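Local coordinates for probable amino acid aminotransferase (Mycobacterium tuberculosis, PDB 6Q1S), which is probably an aminotransferase of class IV, a two-chain assembly modelled here with 4'-deoxy-4'-aminopyridoxal-5'-phosphate and 2-oxoglutaric acid bound, at residues 36-40 and 41-45; 119-123 and 124-128; 221-224 and 225-228; 276-279 and 280-284. All coordinates share one frame; numbering follows the deposited sequence.

Contact 1: residues 36-40 and 41-45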
ATOM      1  N   LEU B  36       5.193  16.752  -8.008  1.00 25.42           N
ATOM      2  CA  LEU B  36       5.943  17.714  -8.795  1.00 26.16           C
ATOM      3  C   LEU B  36       6.302  18.907  -7.924  1.00 26.88           C
ATOM      4  O   LEU B  36       5.580  19.249  -6.984  1.00 28.75           O
ATOM      5  CB  LEU B  36       5.147  18.197 -10.016  1.00 26.34           C
ATOM      6  CG  LEU B  36       4.754  17.174 -11.084  1.00 26.05           C
ATOM      7  CD1 LEU B  36       3.472  16.453 -10.700  1.00 25.33           C
ATOM      8  CD2 LEU B  36       4.601  17.854 -12.434  1.00 26.58           C
ATOM      9  N   LEU B  37       7.426  19.533  -8.248  1.00 27.25           N
ATOM     10  CA  LEU B  37       7.901  20.713  -7.539  1.00 27.78           C
ATOM     11  C   LEU B  37       7.638  21.953  -8.381  1.00 28.39           C
ATOM     12  O   LEU B  37       7.990  21.993  -9.564  1.00 28.74           O
ATOM     13  CB  LEU B  37       9.392  20.595  -7.219  1.00 28.17           C
ATOM     14  CG  LEU B  37      10.037  21.783  -6.503  1.00 28.79           C
ATOM     15  CD1 LEU B  37       9.613  21.835  -5.043  1.00 28.47           C
ATOM     16  CD2 LEU B  37      11.550  21.716  -6.624  1.00 29.30           C
ATOM     17  N   VAL B  38       7.008  22.954  -7.775  1.00 28.55           N
ATOM     18  CA  VAL B  38       6.821  24.253  -8.408  1.00 29.22           C
ATOM     19  C   VAL B  38       7.972  25.153  -7.977  1.00 31.84           C
ATOM     20  O   VAL B  38       8.131  25.441  -6.786  1.00 35.01           O
ATOM     21  CB  VAL B  38       5.465  24.870  -8.035  1.00 29.05           C
ATOM     22  CG1 VAL B  38       5.375  26.298  -8.551  1.00 29.84           C
ATOM     23  CG2 VAL B  38       4.329  24.032  -8.597  1.00 28.41           C
ATOM     24  N   ARG B  39       8.771  25.599  -8.943  1.00 31.64           N
ATOM     25  CA  ARG B  39       9.923  26.444  -8.660  1.00 33.55           C
ATOM     26  C   ARG B  39      10.043  27.506  -9.739  1.00 36.39           C
ATOM     27  O   ARG B  39      10.030  27.187 -10.933  1.00 38.76           O
ATOM     28  CB  ARG B  39      11.217  25.620  -8.580  1.00 33.86           C
ATOM     29  CG  ARG B  39      12.482  26.466  -8.583  1.00 35.02           C
ATOM     30  CD  ARG B  39      13.743  25.612  -8.567  1.00 33.72           C
ATOM     31  NE  ARG B  39      14.071  25.135  -7.224  1.00 32.10           N
ATOM     32  CZ  ARG B  39      15.208  24.525  -6.904  1.00 32.00           C
ATOM     33  NH1 ARG B  39      16.135  24.317  -7.828  1.00 32.40           N
ATOM     34  NH2 ARG B  39      15.423  24.130  -5.657  1.00 31.71           N
ATOM     35  N   ASP B  40      10.152  28.764  -9.309  1.00 37.29           N
ATOM     36  CA  ASP B  40      10.338  29.907 -10.204  1.00 37.70           C
ATOM     37  C   ASP B  40       9.232  29.979 -11.255  1.00 38.39           C
ATOM     38  O   ASP B  40       9.484  30.111 -12.454  1.00 39.34           O
ATOM     39  CB  ASP B  40      11.722  29.879 -10.860  1.00 36.23           C
ATOM     40  CG  ASP B  40      12.845  30.085  -9.860  1.00 34.58           C
ATOM     41  OD1 ASP B  40      14.012  30.211 -10.289  1.00 35.16           O
ATOM     42  OD2 ASP B  40      12.565  30.101  -8.642  1.00 34.25           O
ATOM     43  N   GLY B  41       7.989  29.879 -10.790  1.00 38.62           N
ATOM     44  CA  GLY B  41       6.833  30.170 -11.609  1.00 39.04           C
ATOM     45  C   GLY B  41       6.264  29.022 -12.413  1.00 38.32           C
ATOM     46  O   GLY B  41       5.274  29.229 -13.126  1.00 37.88           O
ATOM     47  N   ARG B  42       6.823  27.818 -12.309  1.00 37.03           N
ATOM     48  CA  ARG B  42       6.352  26.709 -13.128  1.00 34.42           C
ATOM     49  C   ARG B  42       6.631  25.385 -12.432  1.00 30.57           C
ATOM     50  O   ARG B  42       7.609  25.249 -11.689  1.00 30.63           O
ATOM     51  CB  ARG B  42       7.020  26.719 -14.511  1.00 36.05           C
ATOM     52  CG  ARG B  42       6.321  27.598 -15.533  1.00 38.01           C
ATOM     53  CD  ARG B  42       7.307  28.186 -16.525  1.00 40.17           C
ATOM     54  NE  ARG B  42       7.789  27.190 -17.477  1.00 41.16           N
ATOM     55  CZ  ARG B  42       8.752  27.415 -18.365  1.00 41.02           C
ATOM     56  NH1 ARG B  42       9.127  26.452 -19.197  1.00 40.77           N
ATOM     57  NH2 ARG B  42       9.345  28.600 -18.415  1.00 39.97           N
ATOM     58  N   ALA B  43       5.752  24.415 -12.671  1.00 29.88           N
ATOM     59  CA  ALA B  43       6.015  23.051 -12.238  1.00 29.20           C
ATOM     60  C   ALA B  43       7.107  22.436 -13.102  1.00 29.45           C
ATOM     61  O   ALA B  43       7.175  22.677 -14.311  1.00 30.37           O
ATOM     62  CB  ALA B  43       4.743  22.209 -12.311  1.00 28.45           C
ATOM     63  N   CYS B  44       7.967  21.641 -12.476  1.00 29.20           N
ATOM     64  CA  CYS B  44       9.164  21.129 -13.128  1.00 29.52           C
ATOM     65  C   CYS B  44       8.919  19.748 -13.724  1.00 28.99           C
ATOM     66  O   CYS B  44       8.366  18.868 -13.058  1.00 28.28           O
ATOM     67  CB  CYS B  44      10.325  21.079 -12.136  1.00 29.65           C
ATOM     68  SG  CYS B  44      10.689  22.675 -11.363  1.00 30.32           S
ATOM     69  N   LEU B  45       9.334  19.569 -14.980  1.00 29.38           N
ATOM     70  CA  LEU B  45       9.316  18.273 -15.658  1.00 29.03           C
ATOM     71  C   LEU B  45       7.912  17.664 -15.667  1.00 29.56           C
ATOM     72  O   LEU B  45       7.677  16.566 -15.157  1.00 30.91           O
ATOM     73  CB  LEU B  45      10.322  17.318 -15.011  1.00 28.81           C
ATOM     74  CG  LEU B  45      11.773  17.795 -14.944  1.00 29.48           C
ATOM     75  CD1 LEU B  45      12.606  16.804 -14.151  1.00 29.18           C
ATOM     76  CD2 LEU B  45      12.351  18.001 -16.329  1.00 30.15           C
TER
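The beta hairpin of strands 31-39 and 42-43 brings Leu37, Val38 and Arg39 against Arg42, Ala43 and Cys44 round a type I' turn from Arg39 to Arg42. Two backbone bonds close it: Cys44 N gives its hydrogen to Leu37 O at 2.9 Å, and Arg39 N reaches Arg42 O at 3.0 Å. Asp40 and Gly41 form the corner, both with positive phi; glycine suits the second place, where a CB would be jammed against Asp40 O. The hairpin lies at one margin of the antiparallel sheet, with strand 89-96 on the other side of strand 31-39. Val38 and Ala43 are a non-hydrogen-bonded antiparallel pair on one face, where Val38 CG2 rests 4.2 Å from Ala43 CB and both side chains touch helix 67-84; the small alanine lets the branched valine sit beside it. Cys44 places SG beside its backbone N (chi1 -57°), which brings the sulfur back over the neighbouring strand, 4.1 Å from Arg39 CB. The arginine itself, with CG anti to its N (chi1 168°) and a bend at chi3, carries its guanidinium onward to salt bridges with Glu88 and Asp284.

Contact 2: residues 119-123 and 124-128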
ATOM      1  N   ILE B 119      14.167  21.815   3.209  1.00 29.54           N
ATOM      2  CA  ILE B 119      15.252  22.791   3.207  1.00 30.80           C
ATOM      3  C   ILE B 119      16.437  22.280   4.018  1.00 31.18           C
ATOM      4  O   ILE B 119      17.596  22.567   3.686  1.00 33.39           O
ATOM      5  CB  ILE B 119      14.751  24.162   3.706  1.00 33.58           C
ATOM      6  CG1 ILE B 119      15.675  25.276   3.211  1.00 36.49           C
ATOM      7  CG2 ILE B 119      14.636  24.201   5.224  1.00 34.51           C
ATOM      8  CD1 ILE B 119      15.725  25.392   1.700  1.00 37.56           C
ATOM      9  N   GLY B 120      16.180  21.514   5.081  1.00 30.21           N
ATOM     10  CA  GLY B 120      17.274  20.940   5.845  1.00 30.43           C
ATOM     11  C   GLY B 120      17.977  19.822   5.101  1.00 30.23           C
ATOM     12  O   GLY B 120      19.204  19.707   5.149  1.00 32.08           O
ATOM     13  N   ALA B 121      17.211  18.984   4.399  1.00 29.56           N
ATOM     14  CA  ALA B 121      17.808  17.879   3.656  1.00 29.38           C
ATOM     15  C   ALA B 121      18.672  18.385   2.506  1.00 29.93           C
ATOM     16  O   ALA B 121      19.737  17.824   2.229  1.00 30.18           O
ATOM     17  CB  ALA B 121      16.717  16.944   3.140  1.00 28.58           C
ATOM     18  N   ARG B 122      18.225  19.438   1.820  1.00 30.18           N
ATOM     19  CA  ARG B 122      19.028  20.020   0.749  1.00 30.78           C
ATOM     20  C   ARG B 122      20.293  20.663   1.303  1.00 32.82           C
ATOM     21  O   ARG B 122      21.396  20.443   0.788  1.00 35.89           O
ATOM     22  CB  ARG B 122      18.208  21.051  -0.024  1.00 30.91           C
ATOM     23  CG  ARG B 122      16.997  20.493  -0.746  1.00 30.21           C
ATOM     24  CD  ARG B 122      16.377  21.555  -1.638  1.00 30.48           C
ATOM     25  NE  ARG B 122      15.051  21.175  -2.116  1.00 29.83           N
ATOM     26  CZ  ARG B 122      14.187  22.023  -2.664  1.00 30.28           C
ATOM     27  NH1 ARG B 122      14.510  23.302  -2.804  1.00 30.64           N
ATOM     28  NH2 ARG B 122      13.000  21.595  -3.073  1.00 30.20           N
ATOM     29  N   ARG B 123      20.148  21.466   2.357  1.00 35.15           N
ATOM     30  CA  ARG B 123      21.270  22.226   2.897  1.00 35.69           C
ATOM     31  C   ARG B 123      22.204  21.350   3.721  1.00 33.64           C
ATOM     32  O   ARG B 123      23.427  21.395   3.546  1.00 33.27           O
ATOM     33  CB  ARG B 123      20.750  23.386   3.744  1.00 37.30           C
ATOM     34  CG  ARG B 123      21.806  24.394   4.153  1.00 38.16           C
ATOM     35  CD  ARG B 123      21.272  25.224   5.298  1.00 39.55           C
ATOM     36  NE  ARG B 123      20.586  24.371   6.266  1.00 39.80           N
ATOM     37  CZ  ARG B 123      19.704  24.806   7.159  1.00 39.06           C
ATOM     38  NH1 ARG B 123      19.391  26.094   7.214  1.00 41.57           N
ATOM     39  NH2 ARG B 123      19.129  23.950   7.994  1.00 35.25           N
ATOM     40  N   ASP B 124      21.647  20.547   4.626  1.00 32.11           N
ATOM     41  CA  ASP B 124      22.453  19.817   5.596  1.00 32.20           C
ATOM     42  C   ASP B 124      22.702  18.367   5.209  1.00 32.56           C
ATOM     43  O   ASP B 124      23.730  17.804   5.600  1.00 34.30           O
ATOM     44  CB  ASP B 124      21.783  19.859   6.973  1.00 31.97           C
ATOM     45  CG  ASP B 124      21.554  21.274   7.465  1.00 32.48           C
ATOM     46  OD1 ASP B 124      22.355  22.164   7.107  1.00 33.21           O
ATOM     47  OD2 ASP B 124      20.575  21.496   8.208  1.00 32.19           O
ATOM     48  N   GLY B 125      21.801  17.753   4.459  1.00 31.07           N
ATOM     49  CA  GLY B 125      21.908  16.338   4.180  1.00 30.60           C
ATOM     50  C   GLY B 125      21.132  15.523   5.189  1.00 29.99           C
ATOM     51  O   GLY B 125      20.374  16.044   6.013  1.00 29.86           O
ATOM     52  N   VAL B 126      21.336  14.208   5.129  1.00 29.64           N
ATOM     53  CA  VAL B 126      20.578  13.279   5.956  1.00 29.04           C
ATOM     54  C   VAL B 126      21.496  12.173   6.449  1.00 29.14           C
ATOM     55  O   VAL B 126      22.513  11.853   5.827  1.00 29.48           O
ATOM     56  CB  VAL B 126      19.376  12.658   5.203  1.00 29.29           C
ATOM     57  CG1 VAL B 126      18.374  13.727   4.784  1.00 30.15           C
ATOM     58  CG2 VAL B 126      19.855  11.857   3.999  1.00 29.44           C
ATOM     59  N   SER B 127      21.122  11.593   7.583  1.00 28.87           N
ATOM     60  CA  SER B 127      21.732  10.373   8.082  1.00 28.85           C
ATOM     61  C   SER B 127      20.805   9.219   7.732  1.00 28.11           C
ATOM     62  O   SER B 127      19.616   9.248   8.066  1.00 29.36           O
ATOM     63  CB  SER B 127      21.960  10.443   9.593  1.00 29.10           C
ATOM     64  OG  SER B 127      20.729  10.427  10.293  1.00 28.61           O
ATOM     65  N   ALA B 128      21.341   8.219   7.045  1.00 28.06           N
ATOM     66  CA  ALA B 128      20.543   7.111   6.553  1.00 29.26           C
ATOM     67  C   ALA B 128      21.063   5.802   7.123  1.00 29.22           C
ATOM     68  O   ALA B 128      22.208   5.702   7.569  1.00 31.23           O
ATOM     69  CB  ALA B 128      20.551   7.055   5.019  1.00 30.94           C
TER
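The guanidinium of Arg123 and the carboxylate of Asp124 lie alongside each other with their planes 23° apart, Asp124 OD2 near the guanidinium plane at its edge. The pair marks the C-terminal end of helix 116-123, where the chain turns into strand 126-132 of the mixed sheet. Arg123 grips side-on, one nitrogen to each oxygen: NE meets Asp124 OD1 at 3.0 Å from above the carboxylate plane, and NH2 meets Asp124 OD2 at 2.9 Å on the syn side but tilted out of that plane. A bend at chi3 (43°) turns the otherwise stretched arginine back to its neighbour, and this surface salt bridge suits two charged residues at an exposed helix end. Behind it the last turn closes with Asp124 N bonded to Gly120 O at 2.6 Å. Gly125 N adds weak bonds to Gly120 O and Ala121 O. With phi 93° Gly125 leaves the helical conformation, a backbone shape in which a CB would press on the preceding carbonyl oxygen. Beyond the turn Val126 joins strand 258-265 by backbone bonds, and Ala260 of that strand touches both Ala121 and Val126. The small Ala121 lets the valine approach, Val126 CG1 lying 4.0 Å from Ala121 CB.

Contact 3: residues 221-224 and 225-228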
ATOM      1  N   GLN B 221      16.759  10.432 -14.118  1.00 28.65           N
ATOM      2  CA  GLN B 221      16.939  10.384 -15.565  1.00 30.80           C
ATOM      3  C   GLN B 221      17.298  11.756 -16.121  1.00 30.41           C
ATOM      4  O   GLN B 221      18.188  11.874 -16.972  1.00 34.20           O
ATOM      5  CB  GLN B 221      15.680   9.843 -16.240  1.00 33.40           C
ATOM      6  CG  GLN B 221      15.336   8.418 -15.852  1.00 35.99           C
ATOM      7  CD  GLN B 221      14.197   7.851 -16.677  1.00 38.98           C
ATOM      8  OE1 GLN B 221      14.004   8.227 -17.834  1.00 39.10           O
ATOM      9  NE2 GLN B 221      13.433   6.942 -16.082  1.00 39.50           N
ATOM     10  N   ALA B 222      16.608  12.802 -15.663  1.00 29.70           N
ATOM     11  CA  ALA B 222      16.959  14.152 -16.085  1.00 30.40           C
ATOM     12  C   ALA B 222      18.354  14.535 -15.614  1.00 30.97           C
ATOM     13  O   ALA B 222      19.056  15.283 -16.302  1.00 31.71           O
ATOM     14  CB  ALA B 222      15.926  15.152 -15.566  1.00 30.20           C
ATOM     15  N   LEU B 223      18.774  14.031 -14.449  1.00 30.67           N
ATOM     16  CA  LEU B 223      20.142  14.257 -13.996  1.00 31.21           C
ATOM     17  C   LEU B 223      21.140  13.588 -14.928  1.00 31.65           C
ATOM     18  O   LEU B 223      22.188  14.162 -15.243  1.00 32.39           O
ATOM     19  CB  LEU B 223      20.324  13.746 -12.567  1.00 30.78           C
ATOM     20  CG  LEU B 223      21.742  13.854 -12.003  1.00 31.31           C
ATOM     21  CD1 LEU B 223      22.138  15.309 -11.814  1.00 31.94           C
ATOM     22  CD2 LEU B 223      21.868  13.086 -10.695  1.00 30.84           C
ATOM     23  N   PHE B 224      20.836  12.370 -15.378  1.00 31.25           N
ATOM     24  CA  PHE B 224      21.724  11.703 -16.323  1.00 31.70           C
ATOM     25  C   PHE B 224      21.835  12.477 -17.630  1.00 32.36           C
ATOM     26  O   PHE B 224      22.888  12.461 -18.272  1.00 33.02           O
ATOM     27  CB  PHE B 224      21.246  10.276 -16.592  1.00 31.15           C
ATOM     28  CG  PHE B 224      21.767   9.264 -15.609  1.00 30.83           C
ATOM     29  CD1 PHE B 224      22.279   9.665 -14.385  1.00 30.85           C
ATOM     30  CD2 PHE B 224      21.759   7.910 -15.914  1.00 30.57           C
ATOM     31  CE1 PHE B 224      22.760   8.737 -13.478  1.00 30.61           C
ATOM     32  CE2 PHE B 224      22.240   6.978 -15.012  1.00 30.33           C
ATOM     33  CZ  PHE B 224      22.743   7.394 -13.793  1.00 30.35           C
ATOM     34  N   GLU B 225      20.764  13.153 -18.045  1.00 32.23           N
ATOM     35  CA  GLU B 225      20.815  13.900 -19.296  1.00 32.89           C
ATOM     36  C   GLU B 225      21.743  15.107 -19.184  1.00 33.67           C
ATOM     37  O   GLU B 225      22.573  15.352 -20.068  1.00 34.42           O
ATOM     38  CB  GLU B 225      19.413  14.342 -19.706  1.00 32.58           C
ATOM     39  CG  GLU B 225      18.462  13.198 -20.005  1.00 33.87           C
ATOM     40  CD  GLU B 225      17.123  13.691 -20.523  1.00 40.22           C
ATOM     41  OE1 GLU B 225      16.232  12.852 -20.775  1.00 41.82           O
ATOM     42  OE2 GLU B 225      16.957  14.925 -20.663  1.00 42.89           O
ATOM     43  N   VAL B 226      21.602  15.889 -18.113  1.00 33.55           N
ATOM     44  CA  VAL B 226      22.417  17.092 -17.984  1.00 34.32           C
ATOM     45  C   VAL B 226      23.864  16.727 -17.689  1.00 34.92           C
ATOM     46  O   VAL B 226      24.792  17.382 -18.173  1.00 37.55           O
ATOM     47  CB  VAL B 226      21.839  18.029 -16.905  1.00 34.10           C
ATOM     48  CG1 VAL B 226      20.710  18.880 -17.484  1.00 34.12           C
ATOM     49  CG2 VAL B 226      21.410  17.259 -15.669  1.00 33.91           C
ATOM     50  N   ALA B 227      24.079  15.672 -16.899  1.00 34.23           N
ATOM     51  CA  ALA B 227      25.440  15.280 -16.545  1.00 34.62           C
ATOM     52  C   ALA B 227      26.180  14.700 -17.746  1.00 35.13           C
ATOM     53  O   ALA B 227      27.371  14.971 -17.939  1.00 37.43           O
ATOM     54  CB  ALA B 227      25.413  14.275 -15.393  1.00 33.95           C
ATOM     55  N   ARG B 228      25.489  13.906 -18.563  1.00 34.78           N
ATOM     56  CA  ARG B 228      26.111  13.342 -19.757  1.00 35.27           C
ATOM     57  C   ARG B 228      26.484  14.432 -20.755  1.00 36.14           C
ATOM     58  O   ARG B 228      27.525  14.345 -21.419  1.00 36.85           O
ATOM     59  CB  ARG B 228      25.168  12.320 -20.390  1.00 34.71           C
ATOM     60  CG  ARG B 228      25.259  10.950 -19.745  1.00 34.13           C
ATOM     61  CD  ARG B 228      24.263   9.972 -20.338  1.00 33.58           C
ATOM     62  NE  ARG B 228      24.319   8.687 -19.646  1.00 36.69           N
ATOM     63  CZ  ARG B 228      23.266   7.910 -19.421  1.00 36.67           C
ATOM     64  NH1 ARG B 228      22.061   8.283 -19.830  1.00 35.13           N
ATOM     65  NH2 ARG B 228      23.416   6.758 -18.782  1.00 37.44           N
TER
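Phe224 and Arg228, one helical turn apart, make the main side-chain contact of this stretch. Phe224 CD2 lies over one face of the arginine's guanidinium, 3.5 Å from Arg228 NH2, while CB of the phenylalanine covers the same group toward its rim. Ring and guanidinium are inclined by 63°, which is far from a parallel stack. The arginine reaches this place because its chain runs straight from CG to NE, with CG beside the backbone N (chi1 -83°); its methylenes thereby pass close to Phe224 O, with CG at 3.2 Å. A long, flexible residue suits the position, since its aliphatic part can follow the helix while the charged end passes the ring to reach the carbonyl oxygen of Cys234.

On another side of the helix Val226 places CG2 between its backbone N and carbonyl carbon, which sets that methyl against the preceding turn, 3.1 Å from Ala222 O and 4.4 Å from Leu223 CD1. Ala227, which has only a methyl, sets CB 3.2 Å from Leu223 O. The backbone underneath is regularly bonded: Glu225 N to Gln221 O at 3.1 Å, Val226 N to Ala222 O, Ala227 N to Leu223 O at 2.9 Å, and Arg228 N to Phe224 O at 3.0 Å.

Further out, the bond from Arg228 NH2 to Cys234 O helps hold the guanidinium there, and Tyr236 meets Phe224 edge-to-face. Leu223, Ala222 and Val226 turn to helix 275-286. Helix 218-229 is the crossover of a beta-alpha-beta unit, linking the parallel strands 204-207 and 233-236.

Contact 4: residues 276-279 and 280-284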
ATOM      1  N   ALA B 276      30.353  17.132  -4.237  1.00 35.56           N
ATOM      2  CA  ALA B 276      29.082  17.320  -3.547  1.00 36.69           C
ATOM      3  C   ALA B 276      28.515  18.720  -3.759  1.00 39.98           C
ATOM      4  O   ALA B 276      27.290  18.889  -3.778  1.00 39.39           O
ATOM      5  CB  ALA B 276      29.244  17.027  -2.058  1.00 37.71           C
ATOM      6  N   GLU B 277      29.371  19.735  -3.920  1.00 43.21           N
ATOM      7  CA  GLU B 277      28.842  21.073  -4.169  1.00 43.94           C
ATOM      8  C   GLU B 277      28.312  21.202  -5.590  1.00 43.12           C
ATOM      9  O   GLU B 277      27.346  21.937  -5.823  1.00 44.93           O
ATOM     10  CB  GLU B 277      29.894  22.155  -3.899  1.00 45.80           C
ATOM     11  CG  GLU B 277      30.505  22.181  -2.497  1.00 48.38           C
ATOM     12  CD  GLU B 277      31.595  21.155  -2.308  1.00 51.21           C
ATOM     13  OE1 GLU B 277      32.108  20.666  -3.329  1.00 52.39           O
ATOM     14  OE2 GLU B 277      31.976  20.879  -1.150  1.00 52.00           O
ATOM     15  N   VAL B 278      28.925  20.508  -6.550  1.00 41.08           N
ATOM     16  CA  VAL B 278      28.435  20.591  -7.920  1.00 39.96           C
ATOM     17  C   VAL B 278      27.206  19.705  -8.099  1.00 41.11           C
ATOM     18  O   VAL B 278      26.359  19.979  -8.959  1.00 43.91           O
ATOM     19  CB  VAL B 278      29.544  20.227  -8.926  1.00 38.92           C
ATOM     20  CG1 VAL B 278      29.887  18.750  -8.851  1.00 38.98           C
ATOM     21  CG2 VAL B 278      29.129  20.611 -10.341  1.00 37.82           C
ATOM     22  N   PHE B 279      27.073  18.652  -7.285  1.00 38.21           N
ATOM     23  CA  PHE B 279      25.977  17.706  -7.473  1.00 33.80           C
ATOM     24  C   PHE B 279      24.627  18.381  -7.289  1.00 33.39           C
ATOM     25  O   PHE B 279      23.694  18.136  -8.061  1.00 32.98           O
ATOM     26  CB  PHE B 279      26.119  16.528  -6.510  1.00 33.29           C
ATOM     27  CG  PHE B 279      25.224  15.368  -6.841  1.00 32.49           C
ATOM     28  CD1 PHE B 279      25.684  14.326  -7.627  1.00 32.48           C
ATOM     29  CD2 PHE B 279      23.919  15.325  -6.378  1.00 31.80           C
ATOM     30  CE1 PHE B 279      24.863  13.260  -7.940  1.00 31.79           C
ATOM     31  CE2 PHE B 279      23.093  14.264  -6.688  1.00 31.10           C
ATOM     32  CZ  PHE B 279      23.565  13.229  -7.468  1.00 31.10           C
ATOM     33  N   ALA B 280      24.503  19.233  -6.269  1.00 33.52           N
ATOM     34  CA  ALA B 280      23.248  19.945  -6.061  1.00 33.20           C
ATOM     35  C   ALA B 280      22.941  20.851  -7.245  1.00 33.61           C
ATOM     36  O   ALA B 280      21.784  20.964  -7.669  1.00 36.23           O
ATOM     37  CB  ALA B 280      23.307  20.752  -4.765  1.00 33.40           C
ATOM     38  N   GLU B 281      23.969  21.501  -7.795  1.00 34.45           N
ATOM     39  CA  GLU B 281      23.780  22.299  -9.000  1.00 34.92           C
ATOM     40  C   GLU B 281      23.390  21.431 -10.189  1.00 34.58           C
ATOM     41  O   GLU B 281      22.607  21.862 -11.042  1.00 34.58           O
ATOM     42  CB  GLU B 281      25.051  23.088  -9.305  1.00 35.92           C
ATOM     43  CG  GLU B 281      25.498  23.988  -8.166  1.00 36.36           C
ATOM     44  CD  GLU B 281      26.842  24.635  -8.427  1.00 37.35           C
ATOM     45  OE1 GLU B 281      26.873  25.707  -9.066  1.00 38.01           O
ATOM     46  OE2 GLU B 281      27.870  24.065  -8.001  1.00 37.52           O
ATOM     47  N   LEU B 282      23.925  20.208 -10.264  1.00 34.31           N
ATOM     48  CA  LEU B 282      23.547  19.299 -11.342  1.00 33.98           C
ATOM     49  C   LEU B 282      22.076  18.918 -11.248  1.00 33.14           C
ATOM     50  O   LEU B 282      21.395  18.773 -12.272  1.00 33.01           O
ATOM     51  CB  LEU B 282      24.426  18.050 -11.312  1.00 33.89           C
ATOM     52  CG  LEU B 282      25.904  18.227 -11.660  1.00 34.73           C
ATOM     53  CD1 LEU B 282      26.564  16.871 -11.853  1.00 34.57           C
ATOM     54  CD2 LEU B 282      26.057  19.083 -12.904  1.00 35.42           C
ATOM     55  N   VAL B 283      21.569  18.738 -10.027  1.00 32.60           N
ATOM     56  CA  VAL B 283      20.154  18.435  -9.865  1.00 31.83           C
ATOM     57  C   VAL B 283      19.326  19.688 -10.115  1.00 32.54           C
ATOM     58  O   VAL B 283      18.182  19.606 -10.581  1.00 32.88           O
ATOM     59  CB  VAL B 283      19.888  17.838  -8.470  1.00 31.24           C
ATOM     60  CG1 VAL B 283      18.426  17.432  -8.328  1.00 30.44           C
ATOM     61  CG2 VAL B 283      20.798  16.645  -8.224  1.00 31.14           C
ATOM     62  N   ASP B 284      19.887  20.863  -9.822  1.00 34.04           N
ATOM     63  CA  ASP B 284      19.185  22.115 -10.086  1.00 34.10           C
ATOM     64  C   ASP B 284      18.931  22.292 -11.577  1.00 33.30           C
ATOM     65  O   ASP B 284      17.832  22.679 -11.991  1.00 33.12           O
ATOM     66  CB  ASP B 284      19.981  23.293  -9.522  1.00 35.82           C
ATOM     67  CG  ASP B 284      19.891  23.385  -8.011  1.00 35.98           C
ATOM     68  OD1 ASP B 284      18.951  22.796  -7.436  1.00 35.03           O
ATOM     69  OD2 ASP B 284      20.755  24.047  -7.397  1.00 36.82           O
TER
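Segments 276-279 and 280-284 run on as one piece of helix 275-286 near the C-terminus of the chain, with Leu282 N bonded to Val278 O at 2.8 Å and Val283 N to Phe279 O at 3.0 Å, both helical bonds that span four residues. The helix packs against helix 218-229 and strand 258-265, and its side chains divide accordingly. Phe279 is set with CG anti to the backbone N (chi1 -167°), which sends the ring along the buried flank toward the next turn. A large flat side chain can there touch Leu223 of helix 218-229 and stack on Trp251 at once. Leu282, also buried, has CG beside its own N and 4.2 Å from Val278 CG2, while its CB lies 3.3 Å from Phe279 O; it too leans on Leu223, and on Tyr232 as well. Glu281 belongs to the exposed side, where its chain runs back along the helix until OE2 lies 3.1 Å from Glu277 O, a close approach of two acceptors that no hydrogen bond joins. Asp284, next after Val283, sends OD1 into a salt bridge with Arg39 NH1. Val283, touching Leu258 and Ala259, crosses the aromatic ring at a slant, its CG2 3.6 Å from Phe279 CE2.

Overall arrangement
Along the chain the four contacts follow in series: hairpin 36-45, helix end 119-128, helix 218-229 and helix 275-286. Contact 1 belongs to the five-stranded antiparallel sheet, whereas contact 2 leads into the mixed sheet; their centres are 21 Å apart, yet Arg39 and Arg122 come together, both paired with Glu88. Contacts 3 and 4 are closest, with centres 12 Å apart, because their helices pack through Leu223 and Leu282. Contact 1 touches both, by Leu45 on Ala222 and by the Arg39-Asp284 salt bridge. Helix 275-286 thus touches both sheets, by Asp284 on Arg39 and by Val283 on strand 258-265. The bound 4'-deoxy-4'-aminopyridoxal-5'-phosphate lies about 7 Å from the Leu45 side chain and about 8 Å from that of Val283.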